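Local coordinates for protein phosphoribosylaminoimidazole carboxylase, ATPase subunit (Bacillus anthracis, PDB 3V4S) that probably catalyses the ATP-dependent carboxylation of aminoimidazole ribonucleotide with bicarbonate, giving N5-carboxyaminoimidazole ribonucleotide in purine biosynthesis, at residues 25-30 against 51-56; 193-198 against 231-236; 314-319 against 359-364. All coordinates share one frame; numbering follows the deposited sequence.

In the fold
Three contacts sample three regions of one ATP-grasp chain and follow one another in sequence, each closing before the next opens. Contact 1 belongs to the N-terminal parallel sheet region, where helix 24-35 meets the loop leading into strand 57-60. Contacts 2 and 3 both reach the large antiparallel sheet: contact 2 through strand 195-203 beside the nucleotide, contact 3 through strands 316-322 and 354-361. Their centres lie about 17 Å apart, whereas contact 1 is about 32 Å from contact 2 and 25 Å from contact 3, centre to centre. The shared sheet thus joins the ATP-binding region to the C-terminal region, while contacts 1 and 3 both touch the second subunit.

Contact 1 of 3, residues 25-30 against 51-56; sequences LGRMMA and CAQVAD
Gln-53 OE1 is gripped from two subunits: Arg-27 NH1 reaches it at 3.1 Å within the chain, and Lys-39 NZ of the second subunit also donates to it. The arginine bond is weak, bent to 131° at the hydrogen; the guanidinium and amide planes stand 77° apart. Arg-27 arrives there on a chain extended from CG to NE, with CG anti to the backbone N (chi1 171°). Its other polar contacts hold the guanidinium in place: NH1 also donates to Pro-50 O, and NH2 to Lys-34 O of the second subunit. The carboxamide is fixed at its other end as well, Gln-53 NE2 bonding to Asn-48 O and Gly-345 O.

Gly-26 belongs to a GxGxxG sequence on a strand-turn-helix, consistent with the Rossmann-like preATP-grasp domain, and here the loop backs closely onto the first turns of helix 24-35. Cys-51 lays its thiol along the helix backbone, SG lying 3.7 Å from Gly-26 C, while its CB sits 3.6 Å from Arg-27 N. One turn further on, Ala-30 CB rests against Val-54 CG1 at 3.6 Å and more loosely against Cys-51 SG at 4.1 Å. Val-54 CG1 also lies 3.9 Å from Arg-27 CG.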
# COMPACT_ATOMS: atom_id res chain seq x y z
N LEU B 25 -5.98 -6.16 -11.67
CA LEU B 25 -4.57 -5.83 -11.90
C LEU B 25 -4.41 -4.34 -12.11
O LEU B 25 -3.51 -3.71 -11.55
CB LEU B 25 -3.98 -6.63 -13.08
CG LEU B 25 -4.14 -8.16 -12.98
CD1 LEU B 25 -3.48 -8.83 -14.17
CD2 LEU B 25 -3.56 -8.70 -11.66
N GLY B 26 -5.30 -3.77 -12.92
CA GLY B 26 -5.30 -2.33 -13.16
C GLY B 26 -5.62 -1.56 -11.88
O GLY B 26 -4.97 -0.56 -11.58
N ARG B 27 -6.61 -2.04 -11.11
CA ARG B 27 -6.95 -1.41 -9.84
C ARG B 27 -5.71 -1.33 -8.93
O ARG B 27 -5.41 -0.28 -8.38
CB ARG B 27 -8.10 -2.16 -9.15
CG ARG B 27 -8.40 -1.72 -7.71
CD ARG B 27 -9.38 -2.68 -7.08
NE ARG B 27 -9.81 -2.36 -5.71
CZ ARG B 27 -10.88 -1.64 -5.39
NH1 ARG B 27 -11.64 -1.08 -6.34
NH2 ARG B 27 -11.20 -1.47 -4.11
N MET B 28 -4.98 -2.44 -8.83
CA MET B 28 -3.81 -2.47 -7.99
C MET B 28 -2.65 -1.62 -8.51
O MET B 28 -1.94 -1.01 -7.72
CB MET B 28 -3.41 -3.92 -7.68
CG MET B 28 -4.33 -4.52 -6.63
SD MET B 28 -3.98 -6.23 -6.19
CE MET B 28 -4.54 -7.13 -7.64
N MET B 29 -2.47 -1.59 -9.84
CA MET B 29 -1.58 -0.60 -10.45
C MET B 29 -1.96 0.81 -10.04
O MET B 29 -1.11 1.62 -9.66
CB MET B 29 -1.68 -0.66 -11.99
CG MET B 29 -0.97 -1.83 -12.66
SD MET B 29 -1.30 -1.71 -14.44
CE MET B 29 -0.64 -3.27 -15.00
N ALA B 30 -3.25 1.11 -10.16
CA ALA B 30 -3.78 2.45 -9.89
C ALA B 30 -3.57 2.87 -8.43
O ALA B 30 -3.19 4.00 -8.18
CB ALA B 30 -5.27 2.52 -10.27
N CYS B 51 -10.92 -1.11 -11.40
CA CYS B 51 -10.00 -0.00 -11.60
C CYS B 51 -10.69 1.38 -11.64
O CYS B 51 -10.16 2.35 -11.10
CB CYS B 51 -9.14 -0.23 -12.84
SG CYS B 51 -7.90 1.04 -13.10
N ALA B 52 -11.87 1.45 -12.25
CA ALA B 52 -12.64 2.70 -12.30
C ALA B 52 -12.97 3.23 -10.90
O ALA B 52 -13.04 4.44 -10.70
CB ALA B 52 -13.91 2.54 -13.12
N GLN B 53 -13.14 2.32 -9.93
CA GLN B 53 -13.39 2.70 -8.53
C GLN B 53 -12.22 3.41 -7.85
O GLN B 53 -12.37 3.93 -6.74
CB GLN B 53 -13.76 1.45 -7.73
CG GLN B 53 -15.04 0.78 -8.20
CD GLN B 53 -15.20 -0.60 -7.63
OE1 GLN B 53 -14.70 -0.89 -6.54
NE2 GLN B 53 -15.88 -1.48 -8.37
N VAL B 54 -11.06 3.42 -8.50
CA VAL B 54 -9.88 4.09 -7.95
C VAL B 54 -9.26 5.08 -8.95
O VAL B 54 -8.26 5.71 -8.66
CB VAL B 54 -8.83 3.05 -7.48
CG1 VAL B 54 -8.46 2.09 -8.59
CG2 VAL B 54 -7.57 3.74 -6.99
N ALA B 55 -9.88 5.23 -10.11
CA ALA B 55 -9.33 6.06 -11.18
C ALA B 55 -9.91 7.47 -11.17
O ALA B 55 -11.03 7.66 -10.74
CB ALA B 55 -9.59 5.40 -12.53
N ASP B 56 -9.16 8.46 -11.66
CA ASP B 56 -9.67 9.82 -11.81
C ASP B 56 -10.63 9.96 -13.00
O ASP B 56 -11.63 10.66 -12.91
CB ASP B 56 -8.52 10.81 -11.95
CG ASP B 56 -7.60 10.78 -10.75
OD1 ASP B 56 -6.59 10.07 -10.80
OD2 ASP B 56 -7.90 11.46 -9.75

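Contact 2 of 3, residues 193-198 against 231-236; sequences FEKEVS and ARITEE. With ATP (adenosine-5'-triphosphate), chain F.
Lys-195 lies across the turn at Arg-232, its CE 3.2 Å from Arg-232 O and its CD 3.9 Å from Ile-233 CG2. The lysine chain leaves with CG beside the backbone N (chi1 -75°), runs extended through CD and CE, then bends at the last torsion (chi4 -56°). Arg-232 is bent at chi3 and crosses the lysine at about a right angle, with Arg-232 NH1 3.9 Å from Lys-195 NZ. Glu-216 OE2 takes salt bridges from both Lys-195 NZ and Arg-232 NH1, which draws the two cationic groups together. Further along the strand, Val-197 CG1 packs loosely on Ala-231 CB and on the Ile-233 CG2 methyl, at 4.3 Å from each.

The turn itself is an inverse gamma turn centred on Arg-232, and Thr-234 then caps helix 235-251. Across the strand, Glu-196 has CG anti to its carbonyl carbon (chi1 -60°) and runs extended beyond it, carrying the carboxylate to the ribose: OE1 accepts from ATP O2' and OE2 from ATP O3', each at 2.6 Å. This two-pronged grip fixes the carboxylate's rotation, and His-219 ND1 is a further partner of OE1. Phe-193 brings CE1 to 3.5 Å from ATP N3, with the adenine atom at the phenyl edge. A strand glutamate accepting hydrogen bonds from both ribose hydroxyls is characteristic of the ATP-grasp nucleotide site.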
# COMPACT_ATOMS: atom_id res chain seq x y z
N PHE B 193 6.92 -32.54 -13.17
CA PHE B 193 7.61 -31.64 -12.24
C PHE B 193 7.42 -32.00 -10.76
O PHE B 193 6.45 -32.66 -10.38
CB PHE B 193 7.18 -30.19 -12.49
CG PHE B 193 5.70 -29.95 -12.35
CD1 PHE B 193 4.88 -29.84 -13.47
CD2 PHE B 193 5.11 -29.83 -11.09
CE1 PHE B 193 3.52 -29.60 -13.34
CE2 PHE B 193 3.75 -29.61 -10.95
CZ PHE B 193 2.95 -29.48 -12.08
N GLU B 194 8.34 -31.54 -9.92
CA GLU B 194 8.21 -31.74 -8.48
C GLU B 194 7.40 -30.57 -7.92
O GLU B 194 6.54 -30.76 -7.06
CB GLU B 194 9.60 -31.82 -7.83
CG GLU B 194 9.73 -32.92 -6.79
CD GLU B 194 10.90 -32.71 -5.82
OE1 GLU B 194 12.00 -32.30 -6.26
OE2 GLU B 194 10.71 -32.96 -4.61
N LYS B 195 7.69 -29.37 -8.42
CA LYS B 195 7.00 -28.14 -8.02
C LYS B 195 6.86 -27.20 -9.21
O LYS B 195 7.66 -27.24 -10.15
CB LYS B 195 7.76 -27.44 -6.88
CG LYS B 195 7.59 -28.11 -5.52
CD LYS B 195 8.65 -27.65 -4.54
CE LYS B 195 8.58 -28.44 -3.25
NZ LYS B 195 7.23 -28.37 -2.64
N GLU B 196 5.82 -26.36 -9.17
CA GLU B 196 5.68 -25.23 -10.09
C GLU B 196 6.17 -23.98 -9.39
O GLU B 196 5.86 -23.76 -8.22
CB GLU B 196 4.21 -24.98 -10.44
CG GLU B 196 3.52 -26.14 -11.10
CD GLU B 196 2.20 -25.71 -11.69
OE1 GLU B 196 1.16 -26.18 -11.18
OE2 GLU B 196 2.21 -24.89 -12.63
N VAL B 197 6.93 -23.15 -10.10
CA VAL B 197 7.39 -21.91 -9.51
C VAL B 197 7.23 -20.80 -10.51
O VAL B 197 7.08 -21.05 -11.70
CB VAL B 197 8.86 -21.98 -9.02
CG1 VAL B 197 9.07 -23.11 -8.02
CG2 VAL B 197 9.83 -22.06 -10.20
N SER B 198 7.24 -19.57 -10.02
CA SER B 198 7.23 -18.41 -10.89
C SER B 198 8.18 -17.35 -10.38
O SER B 198 8.52 -17.30 -9.17
CB SER B 198 5.82 -17.85 -11.04
OG SER B 198 5.36 -17.31 -9.82
N ALA B 231 9.89 -20.04 -2.09
CA ALA B 231 9.57 -21.37 -2.64
C ALA B 231 10.41 -22.41 -1.91
O ALA B 231 11.58 -22.16 -1.60
CB ALA B 231 9.87 -21.40 -4.14
N ARG B 232 9.82 -23.56 -1.61
CA ARG B 232 10.52 -24.63 -0.88
C ARG B 232 11.34 -25.46 -1.86
O ARG B 232 10.96 -26.56 -2.23
CB ARG B 232 9.54 -25.48 -0.09
CG ARG B 232 8.82 -24.69 0.99
CD ARG B 232 7.64 -25.44 1.57
NE ARG B 232 6.66 -25.78 0.55
CZ ARG B 232 5.52 -26.43 0.80
NH1 ARG B 232 4.68 -26.69 -0.19
NH2 ARG B 232 5.24 -26.81 2.03
N ILE B 233 12.44 -24.87 -2.30
CA ILE B 233 13.31 -25.44 -3.33
C ILE B 233 14.75 -25.15 -2.92
O ILE B 233 14.98 -24.38 -1.99
CB ILE B 233 13.04 -24.85 -4.74
CG1 ILE B 233 13.29 -23.33 -4.78
CG2 ILE B 233 11.62 -25.18 -5.21
CD1 ILE B 233 13.18 -22.72 -6.17
N THR B 234 15.71 -25.75 -3.61
CA THR B 234 17.11 -25.55 -3.28
C THR B 234 17.54 -24.16 -3.68
O THR B 234 16.99 -23.58 -4.64
CB THR B 234 18.00 -26.55 -4.03
OG1 THR B 234 17.83 -26.36 -5.44
CG2 THR B 234 17.65 -27.99 -3.64
N GLU B 235 18.53 -23.62 -2.97
CA GLU B 235 19.21 -22.39 -3.37
C GLU B 235 19.65 -22.45 -4.85
O GLU B 235 19.57 -21.45 -5.55
CB GLU B 235 20.40 -22.11 -2.44
CG GLU B 235 21.25 -20.90 -2.81
CD GLU B 235 20.65 -19.57 -2.40
OE1 GLU B 235 21.38 -18.76 -1.79
OE2 GLU B 235 19.46 -19.32 -2.69
N GLU B 236 20.09 -23.62 -5.29
CA GLU B 236 20.51 -23.83 -6.69
C GLU B 236 19.38 -23.59 -7.67
O GLU B 236 19.57 -22.91 -8.67
CB GLU B 236 21.09 -25.23 -6.91
CG GLU B 236 22.50 -25.44 -6.37
CD GLU B 236 22.54 -26.05 -4.98
OE1 GLU B 236 21.48 -26.18 -4.32
OE2 GLU B 236 23.65 -26.42 -4.54
PG ATP F . -3.38 -19.32 -16.54
O1G ATP F . -2.11 -19.19 -15.73
O2G ATP F . -4.67 -19.17 -15.76
O3G ATP F . -3.36 -18.53 -17.81
PB ATP F . -3.54 -21.48 -18.47
O1B ATP F . -5.01 -21.57 -18.77
O2B ATP F . -2.61 -20.84 -19.45
O3B ATP F . -3.35 -20.90 -16.96
PA ATP F . -1.44 -23.41 -18.15
O1A ATP F . -0.74 -22.39 -17.27
O2A ATP F . -0.82 -23.80 -19.46
O3A ATP F . -2.99 -23.00 -18.36
O5' ATP F . -1.65 -24.73 -17.28
C5' ATP F . -2.39 -24.66 -16.07
C4' ATP F . -1.80 -25.72 -15.15
O4' ATP F . -1.89 -27.02 -15.78
C3' ATP F . -0.31 -25.51 -14.91
O3' ATP F . -0.01 -24.52 -13.90
C2' ATP F . 0.16 -26.92 -14.59
O2' ATP F . -0.10 -27.25 -13.22
C1' ATP F . -0.71 -27.79 -15.50
N9 ATP F . 0.05 -28.06 -16.75
C8 ATP F . -0.00 -27.35 -17.90
N7 ATP F . 0.86 -27.85 -18.82
C5 ATP F . 1.48 -28.92 -18.26
C6 ATP F . 2.50 -29.92 -18.68
N6 ATP F . 3.05 -29.90 -19.92
N1 ATP F . 2.86 -30.86 -17.78
C2 ATP F . 2.34 -30.93 -16.54
N3 ATP F . 1.42 -30.05 -16.10
C4 ATP F . 0.95 -29.05 -16.90

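Contact 3 of 3, residues 314-319 against 359-364; sequences KPVVMV and NILNDN
An antiparallel strand pair joins 316-319 to 359-361 within the large antiparallel sheet, in register from Val-316 facing Leu-361 to Met-318 facing Asn-359. Val-317 and Ile-360 form the hydrogen-bonded pair: Ile-360 N donates to Val-317 O at 2.8 Å, and Val-317 N returns a bond to Ile-360 O at 3.0 Å. The ladder continues past the strand end, where Asn-362 N donates to Pro-315 O, nearly straight at 167°.

On one face Val-316 and Leu-361 lie side by side and point the same way, with Val-316 CG2 3.6 Å from Leu-361 CD2. Asn-359 shares this face. Asn-359 OD1 sits 3.2 Å from Met-318 CG, a buried oxygen with no polar partner, whereas its ND2 bonds to Asp-288 OD2 and His-284 O. On the other face Ile-360 CD1 reaches diagonally across to Val-319 CG2 on the neighbouring strand at 3.9 Å, and Val-317 and Ile-360 are covered by helix 365-374.

The strand pair belongs to the C-terminal domain of the carboxylase family, and its end turns directly into that helix. Asn-362 makes an Asx turn, OD1 accepting in the carbonyl plane, on a lone pair, from Asn-364 N at 2.9 Å; Asn-364 then serves as the helix N-cap. The Pro-315 ring packs against the backbone here, CB 3.1 Å from Asn-362 O. Lys-314, extended beyond CG, passes Asp-363 without a salt bridge, Lys-314 NZ staying 4.2 Å from Asp-363 OD1. Its ammonium instead pairs with Glu-291 OE2 of the second subunit.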
# COMPACT_ATOMS: atom_id res chain seq x y z
N LYS B 314 9.44 -10.77 4.85
CA LYS B 314 8.84 -11.76 5.74
C LYS B 314 8.25 -12.88 4.87
O LYS B 314 7.73 -12.60 3.78
CB LYS B 314 7.76 -11.10 6.62
CG LYS B 314 7.13 -11.99 7.69
CD LYS B 314 6.67 -11.19 8.92
CE LYS B 314 6.11 -12.11 10.00
NZ LYS B 314 5.50 -11.37 11.14
N PRO B 315 8.35 -14.15 5.32
CA PRO B 315 7.75 -15.26 4.54
C PRO B 315 6.23 -15.13 4.43
O PRO B 315 5.60 -14.59 5.33
CB PRO B 315 8.10 -16.50 5.37
CG PRO B 315 9.33 -16.12 6.13
CD PRO B 315 9.15 -14.66 6.45
N VAL B 316 5.66 -15.66 3.35
CA VAL B 316 4.27 -15.40 2.99
C VAL B 316 3.63 -16.54 2.19
O VAL B 316 4.26 -17.13 1.30
CB VAL B 316 4.13 -14.07 2.20
CG1 VAL B 316 5.07 -14.06 1.00
CG2 VAL B 316 2.68 -13.80 1.79
N VAL B 317 2.37 -16.83 2.52
CA VAL B 317 1.52 -17.64 1.68
C VAL B 317 0.36 -16.75 1.19
O VAL B 317 -0.44 -16.26 1.99
CB VAL B 317 0.97 -18.89 2.42
CG1 VAL B 317 0.10 -19.72 1.49
CG2 VAL B 317 2.10 -19.74 2.97
N MET B 318 0.31 -16.51 -0.11
CA MET B 318 -0.87 -15.90 -0.71
C MET B 318 -1.92 -16.98 -0.98
O MET B 318 -1.61 -18.04 -1.55
CB MET B 318 -0.51 -15.17 -2.01
CG MET B 318 -1.74 -14.45 -2.59
SD MET B 318 -1.90 -14.57 -4.38
CE MET B 318 -2.44 -16.27 -4.58
N VAL B 319 -3.17 -16.73 -0.57
CA VAL B 319 -4.27 -17.62 -0.92
C VAL B 319 -5.29 -16.84 -1.74
O VAL B 319 -5.73 -15.76 -1.33
CB VAL B 319 -4.95 -18.24 0.33
CG1 VAL B 319 -5.77 -19.45 -0.08
CG2 VAL B 319 -3.91 -18.66 1.38
N ASN B 359 -2.85 -12.38 1.91
CA ASN B 359 -1.43 -12.69 2.14
C ASN B 359 -1.24 -13.02 3.61
O ASN B 359 -1.50 -12.19 4.48
CB ASN B 359 -0.52 -11.52 1.74
CG ASN B 359 -0.49 -11.30 0.23
OD1 ASN B 359 -0.48 -12.27 -0.54
ND2 ASN B 359 -0.43 -10.03 -0.19
N ILE B 360 -0.83 -14.26 3.88
CA ILE B 360 -0.62 -14.75 5.25
C ILE B 360 0.87 -14.66 5.57
O ILE B 360 1.68 -15.42 5.02
CB ILE B 360 -1.16 -16.18 5.44
CG1 ILE B 360 -2.63 -16.27 5.00
CG2 ILE B 360 -1.03 -16.63 6.90
CD1 ILE B 360 -3.24 -17.65 5.08
N LEU B 361 1.23 -13.71 6.42
CA LEU B 361 2.63 -13.51 6.76
C LEU B 361 2.98 -14.24 8.05
O LEU B 361 2.23 -14.20 9.02
CB LEU B 361 2.97 -12.02 6.93
CG LEU B 361 2.64 -10.95 5.88
CD1 LEU B 361 3.56 -9.76 6.07
CD2 LEU B 361 2.73 -11.43 4.45
N ASN B 362 4.13 -14.88 8.05
CA ASN B 362 4.60 -15.56 9.25
C ASN B 362 6.08 -15.84 9.11
O ASN B 362 6.56 -16.06 8.00
CB ASN B 362 3.83 -16.86 9.47
CG ASN B 362 3.93 -17.34 10.90
OD1 ASN B 362 4.95 -17.89 11.32
ND2 ASN B 362 2.86 -17.15 11.66
N ASP B 363 6.80 -15.82 10.24
CA ASP B 363 8.22 -16.14 10.23
C ASP B 363 8.42 -17.57 9.75
O ASP B 363 9.41 -17.89 9.12
CB ASP B 363 8.82 -15.96 11.62
CG ASP B 363 8.90 -14.51 12.03
OD1 ASP B 363 9.07 -13.65 11.14
OD2 ASP B 363 8.78 -14.24 13.23
N ASN B 364 7.45 -18.41 10.05
CA ASN B 364 7.53 -19.78 9.61
C ASN B 364 6.51 -20.11 8.55
O ASN B 364 5.29 -20.08 8.79
CB ASN B 364 7.39 -20.75 10.77
CG ASN B 364 7.74 -22.16 10.36
OD1 ASN B 364 6.92 -22.88 9.76
ND2 ASN B 364 8.97 -22.56 10.63